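Local coordinates for protein benzyl alcohol dehydrogenase (Acinetobacter calcoaceticus, PDB 1F8F) that probably oxidises benzyl alcohols to the aldehydes with NAD as hydride acceptor, as a zinc-dependent medium-chain alcohol dehydrogenase built round a Rossmann fold, at residues A249-K252 and G258-F261; Q274-L279 and N302-G307. All blocks are in the same frame, centred on the assembly; numbering follows the deposited sequence.

Interaction 1 of 2, residues A249-K252 and G258-F261; sequences AAIK and GVNF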
# COMPACT_ATOMS: atom_id res chain seq x y z
N ALA A 249 18.05 -21.11 14.72
CA ALA A 249 17.45 -21.61 15.93
C ALA A 249 17.45 -20.47 16.96
O ALA A 249 16.43 -20.32 17.61
CB ALA A 249 18.22 -22.79 16.49
N ALA A 250 18.58 -19.75 17.01
CA ALA A 250 18.60 -18.65 17.97
C ALA A 250 17.54 -17.63 17.55
O ALA A 250 16.68 -17.26 18.36
CB ALA A 250 20.01 -18.10 18.12
N ILE A 251 17.54 -17.13 16.33
CA ILE A 251 16.51 -16.15 15.90
C ILE A 251 15.14 -16.69 16.17
O ILE A 251 14.33 -15.93 16.72
CB ILE A 251 16.65 -15.75 14.40
CG1 ILE A 251 18.00 -15.12 14.16
CG2 ILE A 251 15.52 -14.79 14.00
CD1 ILE A 251 18.57 -14.88 12.82
N LYS A 252 14.76 -17.94 15.89
CA LYS A 252 13.39 -18.40 16.13
C LYS A 252 12.97 -18.42 17.59
O LYS A 252 11.82 -18.01 17.94
CB LYS A 252 13.22 -19.80 15.52
CG LYS A 252 12.68 -19.85 14.08
CD LYS A 252 13.02 -21.18 13.44
CE LYS A 252 12.62 -21.26 11.99
NZ LYS A 252 11.31 -21.95 11.76
N GLY A 258 10.07 -16.69 14.58
CA GLY A 258 10.73 -16.26 13.32
C GLY A 258 10.71 -14.75 13.24
O GLY A 258 9.75 -14.21 13.76
N VAL A 259 11.58 -14.00 12.63
CA VAL A 259 11.60 -12.54 12.61
C VAL A 259 10.66 -11.93 11.58
O VAL A 259 10.30 -12.58 10.57
CB VAL A 259 13.12 -12.26 12.39
CG1 VAL A 259 13.56 -12.43 10.94
CG2 VAL A 259 13.50 -10.82 12.81
N ASN A 260 10.08 -10.74 11.81
CA ASN A 260 9.15 -10.10 10.90
C ASN A 260 9.83 -9.50 9.67
O ASN A 260 9.32 -9.53 8.55
CB ASN A 260 8.40 -8.97 11.58
CG ASN A 260 7.54 -9.37 12.76
OD1 ASN A 260 7.66 -8.62 13.74
ND2 ASN A 260 6.69 -10.42 12.71
N PHE A 261 11.04 -8.93 9.90
CA PHE A 261 11.79 -8.28 8.85
C PHE A 261 13.28 -8.63 8.81
O PHE A 261 13.86 -8.73 9.87
CB PHE A 261 11.66 -6.75 8.97
CG PHE A 261 10.28 -6.19 8.88
CD1 PHE A 261 9.70 -5.85 7.68
CD2 PHE A 261 9.52 -6.00 10.03
CE1 PHE A 261 8.38 -5.35 7.59
CE2 PHE A 261 8.24 -5.51 10.00
CZ PHE A 261 7.68 -5.16 8.77
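The flat groups where Ile251 and Lys252 meet Gly258 and Val259 are backbone peptides; no ring takes part. CG2 of Ile251 stands off to one side of the plane of the Gly258–Val259 peptide, out past its N-H edge rather than over the face; that N-H is directed to the backbone of Ala278. Beside Gly258, only CG of Lys252 comes near: CB leads off away from the 258-261 segment, yet Lys252 CG still lies 4.1 Å from Gly258 N before the chain leads away. The carbonyl O of Lys252 is 4.0 Å from Gly258 N, too far for a bond. The link is made instead by Thr255 OG1, which is hydrogen-bonded both to Gly258 N and to Ile251 O and so ties the last turn of the helix to the incoming strand. Gly258 has phi 142° and psi 152°, where a CB would jam against the carbonyl O of the preceding residue, which calls for glycine.

The apolar half rests on one branch of Ile251. Its chi1 of -61° puts CG2 anti to the backbone N, beside the carbonyl carbon, and from there the methyl meets the branch point of Val259, Ile251 CG2 to Val259 CB measuring 3.8 Å. The two side chains lie at a slant to each other. Both are buried: Ile251 also packs on Val195, Trp197 and Ile240, and Val259 on Ser193 and Val195, which carries the contact onto the central strand 193-197 and the edge strand 238-241.

This is a beta-alpha-beta crossover of the Rossmann fold: from strand 238-241 the chain runs through helix 247-254, packed on the parallel sheet, and a short loop ending at Gly258 into strand 259-264, passing strands 217-222 and 193-197.

Interaction 2 of 2, residues Q274-L279 and N302-G307; sequences QGVDAL and NDLLLG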
# COMPACT_ATOMS: atom_id res chain seq x y z
N GLN A 274 19.52 -19.35 5.00
CA GLN A 274 19.36 -19.24 6.45
C GLN A 274 18.41 -18.10 6.81
O GLN A 274 17.58 -18.18 7.70
CB GLN A 274 20.71 -19.02 7.17
CG GLN A 274 21.39 -20.32 7.55
CD GLN A 274 22.78 -20.26 8.13
OE1 GLN A 274 23.13 -21.06 9.01
NE2 GLN A 274 23.62 -19.32 7.73
N GLY A 275 18.64 -16.96 6.16
CA GLY A 275 17.83 -15.78 6.30
C GLY A 275 16.36 -15.99 5.89
O GLY A 275 15.51 -15.53 6.66
N VAL A 276 16.05 -16.69 4.83
CA VAL A 276 14.65 -17.01 4.46
C VAL A 276 14.12 -17.99 5.47
O VAL A 276 13.04 -17.73 6.02
CB VAL A 276 14.54 -17.57 3.02
CG1 VAL A 276 13.10 -17.78 2.60
CG2 VAL A 276 15.16 -16.61 2.03
N ASP A 277 14.86 -19.03 5.87
CA ASP A 277 14.37 -19.95 6.90
C ASP A 277 14.04 -19.31 8.23
O ASP A 277 13.21 -19.82 9.00
CB ASP A 277 15.42 -21.04 7.24
CG ASP A 277 15.74 -21.95 6.09
OD1 ASP A 277 15.04 -21.99 5.07
OD2 ASP A 277 16.73 -22.70 6.05
N ALA A 278 14.76 -18.27 8.67
CA ALA A 278 14.49 -17.69 9.99
C ALA A 278 13.36 -16.67 10.04
O ALA A 278 13.05 -16.09 11.09
CB ALA A 278 15.77 -17.01 10.51
N LEU A 279 12.74 -16.33 8.94
CA LEU A 279 11.58 -15.45 8.89
C LEU A 279 10.42 -16.19 9.56
O LEU A 279 10.32 -17.42 9.48
CB LEU A 279 11.29 -15.17 7.44
CG LEU A 279 12.29 -14.36 6.62
CD1 LEU A 279 11.80 -14.24 5.19
CD2 LEU A 279 12.51 -12.98 7.22
N ASN A 302 8.15 -25.12 -0.13
CA ASN A 302 7.07 -25.34 0.81
C ASN A 302 7.11 -24.38 1.97
O ASN A 302 6.03 -24.03 2.48
CB ASN A 302 7.24 -26.81 1.26
CG ASN A 302 6.55 -27.75 0.30
OD1 ASN A 302 5.34 -27.61 0.15
ND2 ASN A 302 7.18 -28.67 -0.42
N ASP A 303 8.26 -24.11 2.56
CA ASP A 303 8.35 -23.25 3.76
C ASP A 303 8.01 -21.83 3.32
O ASP A 303 7.28 -21.15 4.00
CB ASP A 303 9.73 -23.37 4.40
CG ASP A 303 10.01 -22.33 5.46
OD1 ASP A 303 9.65 -22.56 6.63
OD2 ASP A 303 10.63 -21.30 5.17
N LEU A 304 8.43 -21.41 2.16
CA LEU A 304 8.11 -20.08 1.69
C LEU A 304 6.64 -19.98 1.29
O LEU A 304 6.02 -18.93 1.48
CB LEU A 304 9.02 -19.79 0.50
CG LEU A 304 8.76 -18.55 -0.34
CD1 LEU A 304 10.01 -17.69 -0.46
CD2 LEU A 304 8.31 -18.87 -1.77
N LEU A 305 6.09 -21.08 0.79
CA LEU A 305 4.71 -20.95 0.29
C LEU A 305 3.75 -21.02 1.46
O LEU A 305 2.90 -20.14 1.63
CB LEU A 305 4.55 -21.84 -0.89
CG LEU A 305 3.75 -23.08 -1.07
CD1 LEU A 305 2.36 -23.07 -0.48
CD2 LEU A 305 3.60 -23.32 -2.58
N LEU A 306 3.96 -22.00 2.34
CA LEU A 306 3.09 -22.10 3.51
C LEU A 306 3.29 -20.93 4.47
O LEU A 306 2.29 -20.54 5.10
CB LEU A 306 3.23 -23.47 4.11
CG LEU A 306 2.43 -24.74 3.82
CD1 LEU A 306 0.92 -24.65 3.86
CD2 LEU A 306 2.75 -25.29 2.42
N GLY A 307 4.47 -20.31 4.62
CA GLY A 307 4.61 -19.18 5.53
C GLY A 307 4.16 -17.84 4.92
O GLY A 307 4.19 -16.80 5.59
O HOH W 1 11.74 -22.29 8.38
O HOH W 2 9.22 -20.60 9.36
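Asp303 reaches from its helix toward Val276 and Asp277 at the end of the opposing one. Its CB leads out in that direction, CG extended away from the backbone N (chi1 168°), and the carboxylate divides its work. Asp303 OD2 comes to 4.3 Å from Asp277 CA and 4.4 Å from Val276 O, contacts too long to be bonds; its strong partner is the ammonium group of Lys309, in a salt bridge. Asp303 OD1 faces a water at 2.7 Å, and the same water lies 2.9 Å from the carbonyl O of Asp277. It can donate to both, though other acceptors compete for its protons, so it probably bridges carboxylate and helix end. A second water reaches Asp303 OD1 and Leu279 O only weakly.

Beside the carboxylate the contact is apolar, a single long approach of 4.3 Å between Val276 CG1 and Leu304 CD1; both side chains also rest on Ile311 of strand 310-313. Helix 301-306 also meets a second subunit: Asn302 ND2 is hydrogen-bonded to Pro291 O of that subunit and Leu304 packs on its Val287, while Leu305 touches a bound NAD.

Asp277 OD1 and Asp303 OD2 are 4.5 Å apart, like charges that would repel. Each carboxylate has its own lysine, Asp277 being paired with Lys273. Lys309, salt-bridged to Asp303 and weakly hydrogen-bonded to the carbonyls of Val276 and Leu279, probably offsets the repulsion and bridges the two segments.

Interactions 1 and 2 follow one another along the coenzyme domain, their centres 11 Å apart, with strand 259-264 leading into helix 269-277. They meet directly: Val259 N is probably hydrogen-bonded to Ala278 O at 3.0 Å, where the end of the helix turns back beside the start of the strand. Lys252 CE packs on Asp277 O at 3.4 Å, and Val259 CG1 on Leu279 CD2 at 3.9 Å. Interaction 1 thus joins the crossover helix to the sheet, whereas interaction 2 carries the packing out to helix 301-306 and the subunit interface. Neither holds a zinc ligand; the side chain of Ile251 is about 11 Å, and that of Leu304 about 10 Å, from a bound NAD, not necessarily the same molecule.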